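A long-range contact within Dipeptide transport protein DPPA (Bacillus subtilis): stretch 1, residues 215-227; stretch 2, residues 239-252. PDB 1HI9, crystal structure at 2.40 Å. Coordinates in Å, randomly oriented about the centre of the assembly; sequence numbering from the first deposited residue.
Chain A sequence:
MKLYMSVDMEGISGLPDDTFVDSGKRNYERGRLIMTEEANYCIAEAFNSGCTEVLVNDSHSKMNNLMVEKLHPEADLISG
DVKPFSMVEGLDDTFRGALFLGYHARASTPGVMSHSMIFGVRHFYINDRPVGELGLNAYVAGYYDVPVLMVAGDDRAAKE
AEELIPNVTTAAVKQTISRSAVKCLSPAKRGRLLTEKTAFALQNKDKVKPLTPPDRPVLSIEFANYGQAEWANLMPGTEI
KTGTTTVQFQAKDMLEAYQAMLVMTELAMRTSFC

Stretch 1 215-227: DRPVLSIEFANYG
Stretch 2 239-252: EIKTGTTTVQFQAK

Leu-219, Ile-221, Val-247 and Phe-249 form the buried apolar face of a two-stranded antiparallel ladder; the axes of strands 218-223 and 246-250 approach to 4.6 Å, their N-to-C directions 164° apart. Beta-branched Val-247 (chi1 t) and Ile-221 (m, t) suit the extended backbone. Leu-219 (t, p) meets Phe-249 (chi1 t, chi2 77°) CB to CB at 4.5 Å, the end of the Phe-249 side chain leading away. Phe-223 (chi1 m, chi2 95°) closes this patch edge-on: its CE1 lies 3.9 Å from Val-247 CG2, near the ring plane.

The register follows from the backbone. Leu-219 pairs with Phe-249 (N to O 2.9 Å, O to N 2.8 Å) and Ile-221 with Val-247 (N to O 3.0 Å, O to N 2.9 Å), each through two hydrogen bonds. Val-218/Gln-250, Ser-220/Gln-248 and Glu-222/Thr-246 are the intervening non-hydrogen-bonded pairs, with CA-CA distances of 4.6, 4.4 and 4.0 Å. At one end Ala-251 N donates to Pro-217 O (3.1 Å); at the other Phe-223 N donates to Thr-245 O (3.0 Å, 176°).

Thr-245 (phi/psi -118/26, chi1 p) points toward stretch 1 and is buried; its OG1 donates to Phe-223 O at 2.7 Å. Beyond it, Tyr-226 (chi1 t, chi2 80°) reaches Ile-240, CZ to CD1 4.2 Å, and presents its ring edge to Thr-244 O, 3.6 Å from CE1. A type II turn, Lys-241 to Thr-244, links these two partners: Ile-240 comes just before it and Thr-244 is its last residue; Gly-243 supplies its positive phi (80°).

The opposite sheet face, bearing Ser-220, Gln-248 and Gln-250, is more polar. Gln-248 NE2 donates weakly to Ser-220 OG (3.0 Å, 130°). At the exposed edge Gln-250 (t, p) folds back, so NE2 donates to Arg-216 O (2.9 Å, 167°) and lies over one face of the Arg-216 guanidinium.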

# COMPACT_ATOMS: atom_id res chain seq x y z
N ASP A 215 -19.21 -40.32 -29.57
CA ASP A 215 -20.47 -40.43 -28.83
C ASP A 215 -20.25 -40.29 -27.33
O ASP A 215 -20.94 -39.52 -26.67
CB ASP A 215 -21.13 -41.78 -29.12
CG ASP A 215 -21.76 -41.84 -30.50
OD1 ASP A 215 -22.25 -42.93 -30.88
OD2 ASP A 215 -21.77 -40.80 -31.19
N ARG A 216 -19.32 -41.07 -26.79
CA ARG A 216 -19.01 -41.02 -25.36
C ARG A 216 -17.54 -40.70 -25.23
O ARG A 216 -16.73 -41.55 -24.86
CB ARG A 216 -19.32 -42.37 -24.70
CG ARG A 216 -20.79 -42.74 -24.67
CD ARG A 216 -20.99 -44.13 -24.08
NE ARG A 216 -20.43 -44.25 -22.73
CZ ARG A 216 -20.91 -43.62 -21.66
NH1 ARG A 216 -21.97 -42.83 -21.78
NH2 ARG A 216 -20.33 -43.78 -20.48
N PRO A 217 -17.17 -39.45 -25.52
CA PRO A 217 -15.79 -38.99 -25.45
C PRO A 217 -15.12 -39.12 -24.10
O PRO A 217 -15.74 -38.96 -23.05
CB PRO A 217 -15.88 -37.54 -25.92
CG PRO A 217 -17.22 -37.12 -25.42
CD PRO A 217 -18.09 -38.31 -25.75
N VAL A 218 -13.83 -39.43 -24.14
CA VAL A 218 -13.04 -39.55 -22.93
C VAL A 218 -12.16 -38.31 -22.89
O VAL A 218 -11.30 -38.10 -23.76
CB VAL A 218 -12.14 -40.80 -22.96
CG1 VAL A 218 -11.21 -40.80 -21.76
CG2 VAL A 218 -12.99 -42.06 -22.95
N LEU A 219 -12.39 -37.48 -21.88
CA LEU A 219 -11.63 -36.26 -21.71
C LEU A 219 -10.39 -36.55 -20.90
O LEU A 219 -10.45 -37.20 -19.86
CB LEU A 219 -12.48 -35.21 -20.98
CG LEU A 219 -11.76 -33.92 -20.57
CD1 LEU A 219 -11.18 -33.25 -21.81
CD2 LEU A 219 -12.73 -32.97 -19.86
N SER A 220 -9.25 -36.08 -21.38
CA SER A 220 -7.99 -36.26 -20.67
C SER A 220 -7.35 -34.88 -20.57
O SER A 220 -7.30 -34.13 -21.54
CB SER A 220 -7.05 -37.21 -21.42
OG SER A 220 -7.43 -38.56 -21.22
N ILE A 221 -6.88 -34.55 -19.37
CA ILE A 221 -6.23 -33.28 -19.15
C ILE A 221 -4.91 -33.52 -18.47
O ILE A 221 -4.85 -34.11 -17.40
CB ILE A 221 -7.07 -32.35 -18.24
CG1 ILE A 221 -8.48 -32.21 -18.79
CG2 ILE A 221 -6.38 -30.99 -18.13
CD1 ILE A 221 -9.38 -31.40 -17.93
N GLU A 222 -3.83 -33.09 -19.11
CA GLU A 222 -2.52 -33.24 -18.53
C GLU A 222 -2.18 -31.88 -17.92
O GLU A 222 -2.14 -30.88 -18.63
CB GLU A 222 -1.49 -33.60 -19.59
CG GLU A 222 -0.13 -33.91 -19.02
CD GLU A 222 0.90 -34.22 -20.11
OE1 GLU A 222 0.65 -35.11 -20.94
OE2 GLU A 222 1.95 -33.55 -20.12
N PHE A 223 -1.95 -31.85 -16.61
CA PHE A 223 -1.61 -30.61 -15.92
C PHE A 223 -0.11 -30.44 -15.76
O PHE A 223 0.66 -31.39 -15.90
CB PHE A 223 -2.29 -30.58 -14.55
CG PHE A 223 -3.80 -30.60 -14.62
CD1 PHE A 223 -4.50 -31.80 -14.52
CD2 PHE A 223 -4.51 -29.41 -14.82
CE1 PHE A 223 -5.89 -31.82 -14.62
CE2 PHE A 223 -5.91 -29.42 -14.92
CZ PHE A 223 -6.61 -30.63 -14.82
N ALA A 224 0.31 -29.21 -15.47
CA ALA A 224 1.73 -28.91 -15.31
C ALA A 224 2.37 -29.63 -14.12
O ALA A 224 3.49 -30.13 -14.24
CB ALA A 224 1.93 -27.41 -15.18
N ASN A 225 1.66 -29.68 -12.99
CA ASN A 225 2.19 -30.36 -11.79
C ASN A 225 1.17 -31.32 -11.19
O ASN A 225 -0.01 -31.30 -11.54
CB ASN A 225 2.66 -29.34 -10.73
CG ASN A 225 1.53 -28.48 -10.19
OD1 ASN A 225 1.48 -27.26 -10.43
ND2 ASN A 225 0.62 -29.11 -9.46
N TYR A 226 1.62 -32.16 -10.27
CA TYR A 226 0.75 -33.14 -9.65
C TYR A 226 -0.34 -32.52 -8.75
O TYR A 226 -1.44 -33.07 -8.60
CB TYR A 226 1.57 -34.14 -8.85
CG TYR A 226 0.84 -35.43 -8.57
CD1 TYR A 226 0.74 -36.43 -9.55
CD2 TYR A 226 0.24 -35.65 -7.34
CE1 TYR A 226 0.05 -37.62 -9.30
CE2 TYR A 226 -0.44 -36.84 -7.07
CZ TYR A 226 -0.54 -37.81 -8.05
OH TYR A 226 -1.23 -38.95 -7.76
N GLY A 227 -0.02 -31.38 -8.14
CA GLY A 227 -1.01 -30.71 -7.32
C GLY A 227 -2.28 -30.36 -8.09
O GLY A 227 -3.39 -30.54 -7.59
N GLU A 239 -10.15 -39.86 -12.65
CA GLU A 239 -9.09 -40.77 -12.22
C GLU A 239 -7.74 -40.27 -12.76
O GLU A 239 -7.66 -39.76 -13.88
CB GLU A 239 -9.38 -42.19 -12.73
CG GLU A 239 -8.26 -43.20 -12.49
CD GLU A 239 -8.47 -44.52 -13.25
OE1 GLU A 239 -7.51 -45.34 -13.31
OE2 GLU A 239 -9.58 -44.75 -13.78
N ILE A 240 -6.70 -40.41 -11.95
CA ILE A 240 -5.37 -40.00 -12.37
C ILE A 240 -4.63 -41.21 -12.94
O ILE A 240 -4.62 -42.28 -12.33
CB ILE A 240 -4.54 -39.44 -11.20
CG1 ILE A 240 -5.17 -38.14 -10.70
CG2 ILE A 240 -3.11 -39.19 -11.64
CD1 ILE A 240 -4.44 -37.52 -9.54
N LYS A 241 -4.02 -41.03 -14.11
CA LYS A 241 -3.27 -42.10 -14.75
C LYS A 241 -1.94 -42.21 -13.99
O LYS A 241 -1.11 -41.30 -14.05
CB LYS A 241 -3.01 -41.74 -16.21
CG LYS A 241 -2.75 -42.91 -17.14
CD LYS A 241 -4.06 -43.59 -17.60
CE LYS A 241 -4.62 -44.56 -16.56
NZ LYS A 241 -3.73 -45.74 -16.37
N THR A 242 -1.75 -43.31 -13.27
CA THR A 242 -0.52 -43.52 -12.50
C THR A 242 0.74 -43.18 -13.29
O THR A 242 0.85 -43.49 -14.48
CB THR A 242 -0.42 -44.99 -12.01
OG1 THR A 242 -0.91 -45.89 -13.02
CG2 THR A 242 -1.21 -45.18 -10.72
N GLY A 243 1.69 -42.52 -12.62
CA GLY A 243 2.93 -42.15 -13.27
C GLY A 243 2.82 -40.90 -14.13
O GLY A 243 3.75 -40.59 -14.87
N THR A 244 1.70 -40.19 -14.03
CA THR A 244 1.49 -38.98 -14.83
C THR A 244 0.76 -37.89 -14.03
O THR A 244 0.43 -38.08 -12.85
CB THR A 244 0.62 -39.24 -16.08
OG1 THR A 244 -0.76 -39.22 -15.71
CG2 THR A 244 0.95 -40.59 -16.69
N THR A 245 0.52 -36.76 -14.68
CA THR A 245 -0.19 -35.65 -14.06
C THR A 245 -1.45 -35.46 -14.89
O THR A 245 -2.02 -34.36 -14.95
CB THR A 245 0.63 -34.37 -14.11
OG1 THR A 245 0.91 -34.03 -15.47
CG2 THR A 245 1.94 -34.55 -13.34
N THR A 246 -1.88 -36.54 -15.51
CA THR A 246 -3.06 -36.53 -16.36
C THR A 246 -4.26 -37.12 -15.63
O THR A 246 -4.15 -38.15 -14.97
CB THR A 246 -2.81 -37.36 -17.64
OG1 THR A 246 -1.58 -36.92 -18.24
CG2 THR A 246 -3.93 -37.18 -18.63
N VAL A 247 -5.41 -36.44 -15.75
CA VAL A 247 -6.64 -36.89 -15.12
C VAL A 247 -7.65 -37.16 -16.23
O VAL A 247 -7.77 -36.37 -17.16
CB VAL A 247 -7.20 -35.82 -14.17
CG1 VAL A 247 -8.44 -36.34 -13.46
CG2 VAL A 247 -6.13 -35.41 -13.17
N GLN A 248 -8.35 -38.29 -16.14
CA GLN A 248 -9.31 -38.65 -17.18
C GLN A 248 -10.75 -38.65 -16.67
O GLN A 248 -11.01 -38.87 -15.49
CB GLN A 248 -8.97 -40.02 -17.76
CG GLN A 248 -7.54 -40.16 -18.23
CD GLN A 248 -7.33 -41.40 -19.06
OE1 GLN A 248 -7.77 -42.49 -18.69
NE2 GLN A 248 -6.65 -41.25 -20.21
N PHE A 249 -11.67 -38.41 -17.59
CA PHE A 249 -13.08 -38.38 -17.27
C PHE A 249 -13.90 -38.92 -18.44
O PHE A 249 -13.88 -38.35 -19.53
CB PHE A 249 -13.51 -36.94 -16.97
CG PHE A 249 -14.99 -36.78 -16.75
CD1 PHE A 249 -15.57 -37.17 -15.55
CD2 PHE A 249 -15.81 -36.32 -17.78
CE1 PHE A 249 -16.94 -37.09 -15.36
CE2 PHE A 249 -17.18 -36.24 -17.60
CZ PHE A 249 -17.75 -36.62 -16.39
N GLN A 250 -14.61 -40.03 -18.20
CA GLN A 250 -15.46 -40.63 -19.23
C GLN A 250 -16.77 -39.85 -19.21
O GLN A 250 -17.48 -39.84 -18.20
CB GLN A 250 -15.70 -42.11 -18.92
CG GLN A 250 -16.77 -42.77 -19.79
CD GLN A 250 -16.42 -42.81 -21.27
OE1 GLN A 250 -15.56 -43.58 -21.70
NE2 GLN A 250 -17.08 -41.97 -22.06
N ALA A 251 -17.08 -39.18 -20.31
CA ALA A 251 -18.29 -38.37 -20.43
C ALA A 251 -19.39 -39.08 -21.22
O ALA A 251 -19.11 -40.00 -21.98
CB ALA A 251 -17.96 -37.04 -21.09
N LYS A 252 -20.62 -38.63 -21.03
CA LYS A 252 -21.77 -39.19 -21.73
C LYS A 252 -21.85 -38.64 -23.15
O LYS A 252 -22.34 -39.32 -24.06
CB LYS A 252 -23.07 -38.86 -20.99
CG LYS A 252 -23.11 -39.34 -19.55
CD LYS A 252 -24.50 -39.16 -18.93
CE LYS A 252 -24.95 -37.68 -18.88
NZ LYS A 252 -25.19 -37.07 -20.23